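Local coordinates for protein probable intron-encoded endonuclease 1 (Wickerhamomyces canadensis, PDB 6X1J) that cleaves DNA at a specific recognition sequence as a LAGLIDADG homing endonuclease involved in homing of the mitochondrial 21S rRNA gene intron, at residues 57-62 / 115-120; 68-73 / 141-146; 166-171 / 193-198. All coordinates share one frame; numbering follows the deposited sequence.

Overall arrangement
The worked example is a single chain with two similar four-stranded sheets, as expected of a monomeric LAGLIDADG endonuclease. From the N terminus, residues 57-62 lead into strand 60-65 of the first sheet, and interaction 1 closes a loop when helix 113-119 reaches back to them. Before that closure, helix 68-77 opens interaction 2, which is completed only by helix 138-148; the two loops therefore cross, and interaction 2 ties the first half of the chain to the second. Interaction 3 follows in series: the loop before helix 172-186 meets the end of strand 191-195 in the second sheet, beside the DNA. Interactions 2 and 3 touch where Trp144 CZ2 lies 3.8 Å from Thr167 CG2.

Interaction 1 of 3, residues 57-62 / 115-120; sequences KHFLLQ and LGYYFM. With nucleotides of chain B.
Phe59 lays its ring flat on the backbone of Gly116, and its side chain can be followed outward along the helix surface. With CG anti to the carbonyl carbon (chi1 -78°), CB directs the ring toward residues 115-120. The root atom CG already faces Gly116 CA at 3.9 Å, and CD1 and CD2 stay over the same carbon. That CA sits above the middle of the ring, 3.4 Å from its centroid, in a CH-pi contact. Farther out, CE2 also meets Met120 CG at 4.2 Å, approached obliquely, while the tip CZ comes to 3.3 Å from Gly116 C. On the other flank CE1 points into the face of the Tyr117 ring, giving a T-shaped pair with centroids 5.2 Å apart and planes at 86°. The two segments share no direct hydrogen bond; instead a water donates to Lys57 O (3.0 Å) and accepts from the Tyr117 hydroxyl.

Glycine at 116, having no side chain, is what permits so close an approach of ring and helix. Ile50 of the adjoining strand also packs on Phe59. Three residues on, Gln62 in strand 60-65 extends its chain to the DNA, where NE2 makes a weak bond to O6 of DG17 of chain B. The direct contact is thus apolar and aromatic, joining helix 113-119 to the loop that leads into strand 60-65 of a DNA-reading sheet through dispersion and ring electrostatics, with one water bridging its polar margin.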
loop_
_atom_site.group_PDB
_atom_site.type_symbol
_atom_site.label_atom_id
_atom_site.label_comp_id
_atom_site.label_asym_id
_atom_site.label_seq_id
_atom_site.Cartn_x
_atom_site.Cartn_y
_atom_site.Cartn_z
ATOM N N LYS A 57 18.162 -9.673 7.100
ATOM C CA LYS A 57 19.338 -8.772 7.195
ATOM C C LYS A 57 18.930 -7.362 6.759
ATOM O O LYS A 57 19.457 -6.396 7.325
ATOM C CB LYS A 57 20.462 -9.358 6.334
ATOM C CG LYS A 57 21.649 -8.455 6.011
ATOM C CD LYS A 57 22.529 -9.085 4.919
ATOM C CE LYS A 57 23.945 -8.544 4.844
ATOM N NZ LYS A 57 23.999 -7.196 4.226
ATOM N N HIS A 58 18.051 -7.260 5.765
ATOM C CA HIS A 58 17.351 -6.013 5.362
ATOM C C HIS A 58 15.854 -6.306 5.229
ATOM O O HIS A 58 15.481 -7.514 5.279
ATOM C CB HIS A 58 17.957 -5.437 4.084
ATOM C CG HIS A 58 19.416 -5.167 4.223
ATOM N ND1 HIS A 58 19.897 -4.120 4.993
ATOM C CD2 HIS A 58 20.497 -5.813 3.729
ATOM C CE1 HIS A 58 21.218 -4.124 4.955
ATOM N NE2 HIS A 58 21.609 -5.146 4.186
ATOM N N PHE A 59 15.032 -5.245 5.125
ATOM C CA PHE A 59 13.571 -5.335 4.871
ATOM C C PHE A 59 13.348 -5.928 3.487
ATOM O O PHE A 59 14.190 -5.753 2.597
ATOM C CB PHE A 59 12.875 -3.983 4.962
ATOM C CG PHE A 59 12.651 -3.544 6.382
ATOM C CD1 PHE A 59 13.660 -2.926 7.099
ATOM C CD2 PHE A 59 11.450 -3.799 7.010
ATOM C CE1 PHE A 59 13.439 -2.529 8.406
ATOM C CE2 PHE A 59 11.226 -3.399 8.315
ATOM C CZ PHE A 59 12.224 -2.764 9.013
ATOM N N LEU A 60 12.239 -6.653 3.371
ATOM C CA LEU A 60 11.606 -7.016 2.083
ATOM C C LEU A 60 10.125 -6.674 2.194
ATOM O O LEU A 60 9.658 -6.302 3.320
ATOM C CB LEU A 60 11.803 -8.516 1.803
ATOM C CG LEU A 60 11.003 -9.496 2.671
ATOM C CD1 LEU A 60 10.401 -10.613 1.832
ATOM C CD2 LEU A 60 11.864 -10.090 3.760
ATOM N N LEU A 61 9.424 -6.835 1.078
ATOM C CA LEU A 61 7.963 -6.684 0.922
ATOM C C LEU A 61 7.353 -8.034 0.564
ATOM O O LEU A 61 7.842 -8.679 -0.410
ATOM C CB LEU A 61 7.695 -5.658 -0.182
ATOM C CG LEU A 61 8.488 -4.363 -0.085
ATOM C CD1 LEU A 61 8.185 -3.437 -1.263
ATOM C CD2 LEU A 61 8.216 -3.653 1.240
ATOM N N GLN A 62 6.321 -8.447 1.293
ATOM C CA GLN A 62 5.398 -9.530 0.862
ATOM C C GLN A 62 4.071 -8.898 0.433
ATOM O O GLN A 62 3.492 -8.118 1.267
ATOM C CB GLN A 62 5.159 -10.567 1.954
ATOM C CG GLN A 62 6.449 -11.187 2.449
ATOM C CD GLN A 62 6.238 -12.376 3.361
ATOM O OE1 GLN A 62 7.184 -12.962 3.840
ATOM N NE2 GLN A 62 4.993 -12.746 3.605
ATOM N N LEU A 115 12.225 3.182 4.974
ATOM C CA LEU A 115 10.748 3.108 5.175
ATOM C C LEU A 115 10.415 1.958 6.126
ATOM O O LEU A 115 9.500 2.101 6.940
ATOM C CB LEU A 115 10.044 2.990 3.825
ATOM C CG LEU A 115 10.080 4.279 2.998
ATOM C CD1 LEU A 115 9.478 4.077 1.621
ATOM C CD2 LEU A 115 9.339 5.405 3.697
ATOM N N GLY A 116 11.184 0.894 6.123
ATOM C CA GLY A 116 10.943 -0.160 7.119
ATOM C C GLY A 116 11.113 0.351 8.554
ATOM O O GLY A 116 10.235 0.031 9.389
ATOM N N TYR A 117 12.211 1.088 8.856
ATOM C CA TYR A 117 12.496 1.579 10.235
ATOM C C TYR A 117 11.548 2.731 10.552
ATOM O O TYR A 117 11.149 2.857 11.709
ATOM C CB TYR A 117 13.980 1.912 10.441
ATOM C CG TYR A 117 14.851 0.688 10.638
ATOM C CD1 TYR A 117 14.650 -0.182 11.708
ATOM C CD2 TYR A 117 15.872 0.382 9.745
ATOM C CE1 TYR A 117 15.435 -1.314 11.886
ATOM C CE2 TYR A 117 16.671 -0.741 9.913
ATOM C CZ TYR A 117 16.443 -1.600 10.976
ATOM O OH TYR A 117 17.261 -2.688 11.141
ATOM N N TYR A 118 11.113 3.477 9.533
ATOM C CA TYR A 118 10.235 4.651 9.703
ATOM C C TYR A 118 8.839 4.211 10.158
ATOM O O TYR A 118 8.247 4.911 11.040
ATOM C CB TYR A 118 10.227 5.466 8.412
ATOM C CG TYR A 118 9.540 6.786 8.573
ATOM C CD1 TYR A 118 10.197 7.864 9.136
ATOM C CD2 TYR A 118 8.219 6.940 8.215
ATOM C CE1 TYR A 118 9.550 9.073 9.338
ATOM C CE2 TYR A 118 7.557 8.143 8.398
ATOM C CZ TYR A 118 8.224 9.211 8.970
ATOM O OH TYR A 118 7.576 10.391 9.146
ATOM N N PHE A 119 8.345 3.085 9.628
ATOM C CA PHE A 119 6.962 2.578 9.846
ATOM C C PHE A 119 6.889 1.516 10.940
ATOM O O PHE A 119 5.847 1.430 11.622
ATOM C CB PHE A 119 6.382 1.966 8.566
ATOM C CG PHE A 119 5.721 3.008 7.718
ATOM C CD1 PHE A 119 4.461 3.468 8.054
ATOM C CD2 PHE A 119 6.385 3.584 6.648
ATOM C CE1 PHE A 119 3.878 4.480 7.314
ATOM C CE2 PHE A 119 5.787 4.589 5.909
ATOM C CZ PHE A 119 4.531 5.022 6.234
ATOM N N MET A 120 7.901 0.669 11.051
ATOM C CA MET A 120 7.770 -0.504 11.958
ATOM C C MET A 120 8.543 -0.258 13.261
ATOM O O MET A 120 9.719 0.116 13.201
ATOM C CB MET A 120 8.280 -1.783 11.292
ATOM C CG MET A 120 7.611 -2.085 9.977
ATOM S SD MET A 120 5.831 -2.500 10.175
ATOM C CE MET A 120 5.257 -1.329 8.961
ATOM P P DG B 17 4.988 -9.872 12.606
ATOM O OP1 DG B 17 4.943 -9.223 13.931
ATOM O OP2 DG B 17 5.960 -9.435 11.591
ATOM O "O5'" DG B 17 5.230 -11.442 12.775
ATOM C "C5'" DG B 17 4.327 -12.321 13.468
ATOM C "C4'" DG B 17 4.670 -13.757 13.142
ATOM O "O4'" DG B 17 4.253 -14.156 11.798
ATOM C "C3'" DG B 17 6.168 -14.074 13.233
ATOM O "O3'" DG B 17 6.408 -15.308 13.920
ATOM C "C2'" DG B 17 6.589 -14.228 11.784
ATOM C "C1'" DG B 17 5.341 -14.851 11.193
ATOM N N9 DG B 17 5.248 -14.741 9.743
ATOM C C8 DG B 17 5.519 -13.620 8.997
ATOM N N7 DG B 17 5.404 -13.820 7.712
ATOM C C5 DG B 17 5.066 -15.160 7.602
ATOM C C6 DG B 17 4.826 -15.950 6.451
ATOM O O6 DG B 17 4.858 -15.611 5.263
ATOM N N1 DG B 17 4.521 -17.265 6.788
ATOM C C2 DG B 17 4.446 -17.757 8.069
ATOM N N2 DG B 17 4.127 -19.062 8.180
ATOM N N3 DG B 17 4.661 -17.027 9.154
ATOM C C4 DG B 17 4.977 -15.748 8.846
HETATM O O HOH W 1 18.365 -3.709 8.217
#

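Interaction 2 of 3, residues 68-73 / 141-146; sequences KAYIEH and LAYWFM
Tyr70 brings the outer end of its ring against Met146, the two side chains crossing obliquely. Its CZ lies 4.0 Å from Met146 CB, and CE1 is equally close to the sulfur, which stands 5.1 Å from the ring centroid and well off the normal: an oblique Met-aromatic contact. Beyond the ring, Tyr70 OH reaches the edge of Tyr143 at CD1 (3.6 Å), but its main polar partner is Asp147 OD1, with a weak further bond to Asn43. Asp147 binds one of the potassium ions, so Tyr70 lies in the second shell and probably helps to position a metal ligand.

One turn along, His73 places its ring on the same flank of the helix, CG lying opposite the backbone N (chi1 174°). Its NE2 meets Tyr143 OH at 2.8 Å, nearly straight at 172°, and either atom could be the donor. The rings meet rim to rim with planes only 5° apart, neither stacked on the other; the bond holds the hydroxyl end of Tyr143, the two side chains crossing at about a right angle. Met146 CE meanwhile rests over one face of that same tyrosine, 3.5 Å above the plane and offset toward the rim.

The axes of the two helical segments stay 13.2 Å apart, so these long side chains bridge the gap. Helix 138-148 carries the second LAGLIDADG motif; Tyr143 also touches Thr39 and Asn43 of the first-motif helix 34-45, Trp144 packs on helix 172-186, and on the far flank of helix 68-77 Ile71 rests against Trp102 and Ala104 of strand 98-105.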
loop_
_atom_site.group_PDB
_atom_site.type_symbol
_atom_site.label_atom_id
_atom_site.label_comp_id
_atom_site.label_asym_id
_atom_site.label_seq_id
_atom_site.Cartn_x
_atom_site.Cartn_y
_atom_site.Cartn_z
ATOM N N LYS A 68 -5.887 -9.389 -9.673
ATOM C CA LYS A 68 -4.719 -9.873 -10.441
ATOM C C LYS A 68 -4.077 -8.699 -11.154
ATOM O O LYS A 68 -2.831 -8.574 -11.159
ATOM C CB LYS A 68 -5.175 -10.920 -11.460
ATOM C CG LYS A 68 -4.069 -11.588 -12.277
ATOM C CD LYS A 68 -4.618 -12.674 -13.220
ATOM C CE LYS A 68 -3.540 -13.525 -13.867
ATOM N NZ LYS A 68 -3.079 -12.869 -15.104
ATOM N N ALA A 69 -4.870 -7.879 -11.808
ATOM C CA ALA A 69 -4.309 -6.736 -12.551
ATOM C C ALA A 69 -3.558 -5.849 -11.553
ATOM O O ALA A 69 -2.498 -5.378 -11.916
ATOM C CB ALA A 69 -5.381 -6.025 -13.298
ATOM N N TYR A 70 -4.042 -5.711 -10.304
ATOM C CA TYR A 70 -3.440 -4.766 -9.319
ATOM C C TYR A 70 -2.060 -5.257 -8.862
ATOM O O TYR A 70 -1.096 -4.465 -8.934
ATOM C CB TYR A 70 -4.352 -4.508 -8.111
ATOM C CG TYR A 70 -3.826 -3.432 -7.185
ATOM C CD1 TYR A 70 -3.490 -2.176 -7.673
ATOM C CD2 TYR A 70 -3.653 -3.652 -5.826
ATOM C CE1 TYR A 70 -3.004 -1.176 -6.845
ATOM C CE2 TYR A 70 -3.167 -2.660 -4.988
ATOM C CZ TYR A 70 -2.839 -1.418 -5.493
ATOM O OH TYR A 70 -2.352 -0.431 -4.673
ATOM N N ILE A 71 -1.957 -6.506 -8.376
ATOM C CA ILE A 71 -0.653 -7.079 -7.967
ATOM C C ILE A 71 0.335 -7.044 -9.139
ATOM O O ILE A 71 1.545 -6.776 -8.892
ATOM C CB ILE A 71 -0.781 -8.486 -7.358
ATOM C CG1 ILE A 71 0.521 -8.893 -6.669
ATOM C CG2 ILE A 71 -1.173 -9.496 -8.412
ATOM C CD1 ILE A 71 0.377 -10.072 -5.682
ATOM N N GLU A 72 -0.102 -7.287 -10.362
ATOM C CA GLU A 72 0.838 -7.268 -11.517
ATOM C C GLU A 72 1.354 -5.836 -11.767
ATOM O O GLU A 72 2.582 -5.653 -12.061
ATOM C CB GLU A 72 0.181 -7.813 -12.787
ATOM C CG GLU A 72 0.031 -9.318 -12.803
ATOM C CD GLU A 72 -0.776 -9.840 -13.987
ATOM O OE1 GLU A 72 -1.129 -9.033 -14.902
ATOM O OE2 GLU A 72 -1.082 -11.032 -13.979
ATOM N N HIS A 73 0.503 -4.841 -11.528
ATOM C CA HIS A 73 0.897 -3.407 -11.555
ATOM C C HIS A 73 1.952 -3.081 -10.465
ATOM O O HIS A 73 2.909 -2.341 -10.776
ATOM C CB HIS A 73 -0.349 -2.539 -11.392
ATOM C CG HIS A 73 -0.015 -1.097 -11.262
ATOM N ND1 HIS A 73 0.367 -0.327 -12.355
ATOM C CD2 HIS A 73 0.015 -0.295 -10.175
ATOM C CE1 HIS A 73 0.583 0.906 -11.955
ATOM N NE2 HIS A 73 0.386 0.948 -10.617
ATOM N N LEU A 141 -1.224 8.889 -1.593
ATOM C CA LEU A 141 -2.689 8.886 -1.254
ATOM C C LEU A 141 -3.445 7.899 -2.149
ATOM O O LEU A 141 -4.337 7.201 -1.616
ATOM C CB LEU A 141 -3.304 10.268 -1.460
ATOM C CG LEU A 141 -3.080 11.294 -0.355
ATOM C CD1 LEU A 141 -3.816 12.564 -0.726
ATOM C CD2 LEU A 141 -3.556 10.767 0.984
ATOM N N ALA A 142 -3.102 7.839 -3.446
ATOM C CA ALA A 142 -3.803 6.983 -4.441
ATOM C C ALA A 142 -3.595 5.521 -4.086
ATOM O O ALA A 142 -4.558 4.739 -4.143
ATOM C CB ALA A 142 -3.327 7.252 -5.851
ATOM N N TYR A 143 -2.368 5.156 -3.772
ATOM C CA TYR A 143 -2.021 3.759 -3.411
ATOM C C TYR A 143 -2.699 3.391 -2.090
ATOM O O TYR A 143 -3.240 2.293 -1.990
ATOM C CB TYR A 143 -0.499 3.552 -3.540
ATOM C CG TYR A 143 -0.065 3.433 -4.983
ATOM C CD1 TYR A 143 -0.184 2.231 -5.683
ATOM C CD2 TYR A 143 0.351 4.544 -5.705
ATOM C CE1 TYR A 143 0.150 2.123 -7.040
ATOM C CE2 TYR A 143 0.679 4.457 -7.061
ATOM C CZ TYR A 143 0.570 3.250 -7.731
ATOM O OH TYR A 143 0.917 3.192 -9.056
ATOM N N TRP A 144 -2.662 4.272 -1.089
ATOM C CA TRP A 144 -3.351 4.057 0.203
ATOM C C TRP A 144 -4.822 3.799 -0.098
ATOM O O TRP A 144 -5.392 2.849 0.424
ATOM C CB TRP A 144 -3.202 5.293 1.047
ATOM C CG TRP A 144 -3.719 5.179 2.434
ATOM C CD1 TRP A 144 -4.058 4.057 3.131
ATOM C CD2 TRP A 144 -3.774 6.273 3.352
ATOM N NE1 TRP A 144 -4.377 4.397 4.417
ATOM C CE2 TRP A 144 -4.218 5.751 4.574
ATOM C CE3 TRP A 144 -3.517 7.647 3.234
ATOM C CZ2 TRP A 144 -4.394 6.567 5.698
ATOM C CZ3 TRP A 144 -3.728 8.460 4.323
ATOM C CH2 TRP A 144 -4.147 7.916 5.539
ATOM N N PHE A 145 -5.391 4.604 -0.970
ATOM C CA PHE A 145 -6.829 4.486 -1.321
ATOM C C PHE A 145 -7.115 3.184 -2.103
ATOM O O PHE A 145 -8.109 2.490 -1.807
ATOM C CB PHE A 145 -7.314 5.756 -2.040
ATOM C CG PHE A 145 -8.814 5.731 -2.248
ATOM C CD1 PHE A 145 -9.678 6.016 -1.204
ATOM C CD2 PHE A 145 -9.354 5.301 -3.448
ATOM C CE1 PHE A 145 -11.049 5.871 -1.353
ATOM C CE2 PHE A 145 -10.729 5.177 -3.600
ATOM C CZ PHE A 145 -11.570 5.460 -2.555
ATOM N N MET A 146 -6.289 2.771 -3.070
ATOM C CA MET A 146 -6.581 1.516 -3.826
ATOM C C MET A 146 -6.489 0.343 -2.849
ATOM O O MET A 146 -7.302 -0.593 -2.919
ATOM C CB MET A 146 -5.633 1.341 -5.018
ATOM C CG MET A 146 -5.799 2.451 -6.062
ATOM S SD MET A 146 -4.887 2.235 -7.633
ATOM C CE MET A 146 -3.301 2.989 -7.277
#

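Interaction 3 of 3, residues 166-171 / 193-198; sequences HTQGFK and KFNKNK. With nucleotides of chain C; nucleotides of chain B.
Gln168 and Asn195 set their amides steeply across one another, planes 74° apart, where a loop meets the hairpin of a LAGLIDADG sheet beside the DNA. Asn195 starts the type I' turn that joins strands 191-195 and 198-203 into a tight hairpin, closed by reciprocal backbone bonds between Asn195 and Lys198. Gln168 belongs to the type I turn of residues 167-170, just ahead of helix 172-186.

A bend in the middle of the glutamine chain (chi2 86°) swings its amide toward the asparagine. NE2 donates to Asn195 OD1 at 2.9 Å, with the oxygen close to the glutamine's amide plane and the donor slightly tilted from the asparagine's carbonyl plane. The same nitrogen donates to His166 ND1 at 3.3 Å, near the plane of the imidazole. This pair of bonds fixes the rotation of the glutamine amide and steadies the histidine ring, one face of which lies over C6 of DC17 of chain C.

Asn195 directs its side chain toward the 166-171 loop, CG opposite the backbone N (chi1 174°), and uses both ends of its amide. OD1 is shared: besides Gln168 it accepts from N4 of DC17 of chain C at 2.9 Å. ND2 donates to O6 of DG9 of chain B at 2.8 Å, so one asparagine addresses bases of both strands, with Gln168 as its second-shell support. Behind the amides, Gln168 CB packs against Lys198 CB at 3.8 Å, the two chains running at about a right angle. Beside Asn195 the next turn residue reads DNA as well: Lys196 NZ hydrogen-bonds O4 of DT16 of chain C at 2.9 Å, while its CE lies 3.3 Å from N7 of DG9 of chain B.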
loop_
_atom_site.group_PDB
_atom_site.type_symbol
_atom_site.label_atom_id
_atom_site.label_comp_id
_atom_site.label_asym_id
_atom_site.label_seq_id
_atom_site.Cartn_x
_atom_site.Cartn_y
_atom_site.Cartn_z
ATOM N N HIS A 166 -9.769 2.864 5.488
ATOM C CA HIS A 166 -9.936 1.853 6.561
ATOM C C HIS A 166 -8.635 1.724 7.353
ATOM O O HIS A 166 -7.820 0.818 7.060
ATOM C CB HIS A 166 -10.503 0.572 5.953
ATOM C CG HIS A 166 -11.919 0.748 5.501
ATOM N ND1 HIS A 166 -12.968 0.732 6.389
ATOM C CD2 HIS A 166 -12.456 1.003 4.291
ATOM C CE1 HIS A 166 -14.103 0.937 5.748
ATOM N NE2 HIS A 166 -13.813 1.112 4.453
ATOM N N THR A 167 -8.501 2.566 8.387
ATOM C CA THR A 167 -7.313 2.684 9.279
ATOM C C THR A 167 -7.502 1.899 10.582
ATOM O O THR A 167 -6.825 2.241 11.582
ATOM C CB THR A 167 -7.036 4.158 9.574
ATOM O OG1 THR A 167 -8.239 4.790 10.043
ATOM C CG2 THR A 167 -6.495 4.866 8.355
ATOM N N GLN A 168 -8.345 0.865 10.589
ATOM C CA GLN A 168 -8.732 0.157 11.835
ATOM C C GLN A 168 -7.485 -0.277 12.607
ATOM O O GLN A 168 -7.525 -0.194 13.842
ATOM C CB GLN A 168 -9.672 -1.031 11.583
ATOM C CG GLN A 168 -11.114 -0.613 11.288
ATOM C CD GLN A 168 -11.328 -0.313 9.830
ATOM O OE1 GLN A 168 -10.389 0.107 9.153
ATOM N NE2 GLN A 168 -12.533 -0.598 9.336
ATOM N N GLY A 169 -6.436 -0.703 11.911
ATOM C CA GLY A 169 -5.208 -1.261 12.514
ATOM C C GLY A 169 -4.368 -0.210 13.245
ATOM O O GLY A 169 -3.414 -0.605 13.902
ATOM N N PHE A 170 -4.642 1.088 13.116
ATOM C CA PHE A 170 -3.827 2.135 13.799
ATOM C C PHE A 170 -4.503 2.559 15.119
ATOM O O PHE A 170 -5.699 2.229 15.367
ATOM C CB PHE A 170 -3.583 3.335 12.874
ATOM C CG PHE A 170 -2.711 3.023 11.681
ATOM C CD1 PHE A 170 -1.357 2.810 11.841
ATOM C CD2 PHE A 170 -3.251 2.888 10.414
ATOM C CE1 PHE A 170 -0.562 2.475 10.755
ATOM C CE2 PHE A 170 -2.457 2.563 9.328
ATOM C CZ PHE A 170 -1.106 2.356 9.498
ATOM N N LYS A 171 -3.780 3.303 15.950
ATOM C CA LYS A 171 -4.324 3.854 17.222
ATOM C C LYS A 171 -5.220 5.056 16.905
ATOM O O LYS A 171 -4.981 5.766 15.885
ATOM C CB LYS A 171 -3.199 4.282 18.166
ATOM C CG LYS A 171 -2.082 3.279 18.443
ATOM C CD LYS A 171 -2.500 2.114 19.294
ATOM C CE LYS A 171 -2.956 0.928 18.468
ATOM N NZ LYS A 171 -3.605 -0.104 19.311
ATOM N N LYS A 193 -14.172 8.535 12.517
ATOM C CA LYS A 193 -15.336 7.663 12.786
ATOM C C LYS A 193 -14.807 6.326 13.288
ATOM O O LYS A 193 -13.566 6.131 13.305
ATOM C CB LYS A 193 -16.178 7.376 11.544
ATOM C CG LYS A 193 -16.624 8.574 10.726
ATOM C CD LYS A 193 -17.964 9.073 11.133
ATOM C CE LYS A 193 -18.568 9.938 10.057
ATOM N NZ LYS A 193 -19.377 10.984 10.694
ATOM N N PHE A 194 -15.719 5.425 13.638
ATOM C CA PHE A 194 -15.406 4.139 14.287
ATOM C C PHE A 194 -16.124 3.043 13.523
ATOM O O PHE A 194 -17.265 3.226 13.075
ATOM C CB PHE A 194 -15.717 4.258 15.776
ATOM C CG PHE A 194 -14.814 5.285 16.399
ATOM C CD1 PHE A 194 -13.558 4.933 16.870
ATOM C CD2 PHE A 194 -15.144 6.622 16.341
ATOM C CE1 PHE A 194 -12.685 5.890 17.364
ATOM C CE2 PHE A 194 -14.282 7.577 16.860
ATOM C CZ PHE A 194 -13.047 7.210 17.359
ATOM N N ASN A 195 -15.411 1.950 13.319
ATOM C CA ASN A 195 -15.958 0.731 12.702
ATOM C C ASN A 195 -15.467 -0.428 13.590
ATOM O O ASN A 195 -14.243 -0.544 13.796
ATOM C CB ASN A 195 -15.622 0.731 11.205
ATOM C CG ASN A 195 -16.037 -0.572 10.558
ATOM O OD1 ASN A 195 -15.193 -1.340 10.075
ATOM N ND2 ASN A 195 -17.320 -0.887 10.681
ATOM N N LYS A 196 -16.390 -1.186 14.189
ATOM C CA LYS A 196 -16.088 -2.176 15.265
ATOM C C LYS A 196 -15.141 -1.548 16.307
ATOM O O LYS A 196 -14.089 -2.125 16.609
ATOM C CB LYS A 196 -15.487 -3.438 14.650
ATOM C CG LYS A 196 -16.306 -4.036 13.517
ATOM C CD LYS A 196 -16.741 -5.464 13.758
ATOM C CE LYS A 196 -17.443 -6.033 12.548
ATOM N NZ LYS A 196 -16.771 -7.255 12.067
ATOM N N ASN A 197 -15.487 -0.364 16.807
ATOM C CA ASN A 197 -14.724 0.357 17.862
ATOM C C ASN A 197 -13.296 0.716 17.427
ATOM O O ASN A 197 -12.543 1.189 18.300
ATOM C CB ASN A 197 -14.732 -0.427 19.180
ATOM C CG ASN A 197 -15.943 -0.040 20.000
ATOM O OD1 ASN A 197 -17.045 -0.528 19.747
ATOM N ND2 ASN A 197 -15.763 0.900 20.917
ATOM N N LYS A 198 -12.937 0.592 16.150
ATOM C CA LYS A 198 -11.587 0.997 15.673
ATOM C C LYS A 198 -11.706 2.195 14.734
ATOM O O LYS A 198 -12.725 2.433 14.094
ATOM C CB LYS A 198 -10.875 -0.205 15.076
ATOM C CG LYS A 198 -10.700 -1.360 16.052
ATOM C CD LYS A 198 -9.928 -2.530 15.464
ATOM C CE LYS A 198 -9.188 -3.350 16.500
ATOM N NZ LYS A 198 -10.120 -4.269 17.198
ATOM P P DC C 17 -8.670 -2.980 3.966
ATOM O OP1 DC C 17 -7.546 -3.858 3.566
ATOM O OP2 DC C 17 -8.354 -1.737 4.727
ATOM O "O5'" DC C 17 -9.502 -2.656 2.642
ATOM C "C5'" DC C 17 -10.706 -1.836 2.548
ATOM C "C4'" DC C 17 -11.855 -2.676 2.028
ATOM O "O4'" DC C 17 -12.468 -3.456 3.095
ATOM C "C3'" DC C 17 -12.998 -1.974 1.294
ATOM O "O3'" DC C 17 -13.228 -2.694 0.056
ATOM C "C2'" DC C 17 -14.139 -2.049 2.293
ATOM C "C1'" DC C 17 -13.880 -3.330 3.048
ATOM N N1 DC C 17 -14.398 -3.366 4.445
ATOM C C2 DC C 17 -15.049 -4.516 4.932
ATOM O O2 DC C 17 -15.220 -5.487 4.175
ATOM N N3 DC C 17 -15.478 -4.538 6.215
ATOM C C4 DC C 17 -15.245 -3.496 7.014
ATOM N N4 DC C 17 -15.707 -3.550 8.266
ATOM C C5 DC C 17 -14.567 -2.331 6.553
ATOM C C6 DC C 17 -14.144 -2.320 5.281
ATOM P P DT C 16 -7.325 -3.844 9.989
ATOM O OP1 DT C 16 -7.341 -5.261 9.682
ATOM O OP2 DT C 16 -6.046 -3.119 9.820
ATOM O "O5'" DT C 16 -8.228 -2.907 9.085
ATOM C "C5'" DT C 16 -9.487 -3.309 8.551
ATOM C "C4'" DT C 16 -9.324 -4.046 7.241
ATOM O "O4'" DT C 16 -9.999 -5.311 7.390
ATOM C "C3'" DT C 16 -10.052 -3.375 6.096
ATOM O "O3'" DT C 16 -9.613 -3.863 4.843
ATOM C "C2'" DT C 16 -11.470 -3.860 6.288
ATOM C "C1'" DT C 16 -11.260 -5.281 6.726
ATOM N N1 DT C 16 -12.224 -5.833 7.663
ATOM C C2 DT C 16 -12.739 -7.070 7.373
ATOM O O2 DT C 16 -12.562 -7.633 6.303
ATOM N N3 DT C 16 -13.500 -7.619 8.373
ATOM C C4 DT C 16 -13.775 -7.069 9.610
ATOM O O4 DT C 16 -14.473 -7.684 10.408
ATOM C C5 DT C 16 -13.145 -5.796 9.870
ATOM C C7 DT C 16 -13.362 -5.134 11.194
ATOM C C6 DT C 16 -12.385 -5.263 8.908
ATOM P P DG B 9 -24.150 -6.033 16.091
ATOM O OP1 DG B 9 -25.173 -6.892 16.716
ATOM O OP2 DG B 9 -23.035 -5.476 16.914
ATOM O "O5'" DG B 9 -23.559 -6.859 14.871
ATOM C "C5'" DG B 9 -24.474 -7.350 13.892
ATOM C "C4'" DG B 9 -23.721 -7.868 12.694
ATOM O "O4'" DG B 9 -23.137 -6.766 11.960
ATOM C "C3'" DG B 9 -22.577 -8.827 13.010
ATOM O "O3'" DG B 9 -22.707 -9.927 12.116
ATOM C "C2'" DG B 9 -21.344 -7.980 12.767
ATOM C "C1'" DG B 9 -21.833 -7.128 11.630
ATOM N N9 DG B 9 -21.076 -5.927 11.335
ATOM C C8 DG B 9 -20.568 -4.998 12.208
ATOM N N7 DG B 9 -19.898 -4.048 11.610
ATOM C C5 DG B 9 -19.953 -4.385 10.263
ATOM C C6 DG B 9 -19.383 -3.748 9.126
ATOM O O6 DG B 9 -18.707 -2.710 9.074
ATOM N N1 DG B 9 -19.688 -4.427 7.954
ATOM C C2 DG B 9 -20.424 -5.583 7.877
ATOM N N2 DG B 9 -20.602 -6.087 6.637
ATOM N N3 DG B 9 -20.947 -6.196 8.931
ATOM C C4 DG B 9 -20.689 -5.535 10.078
#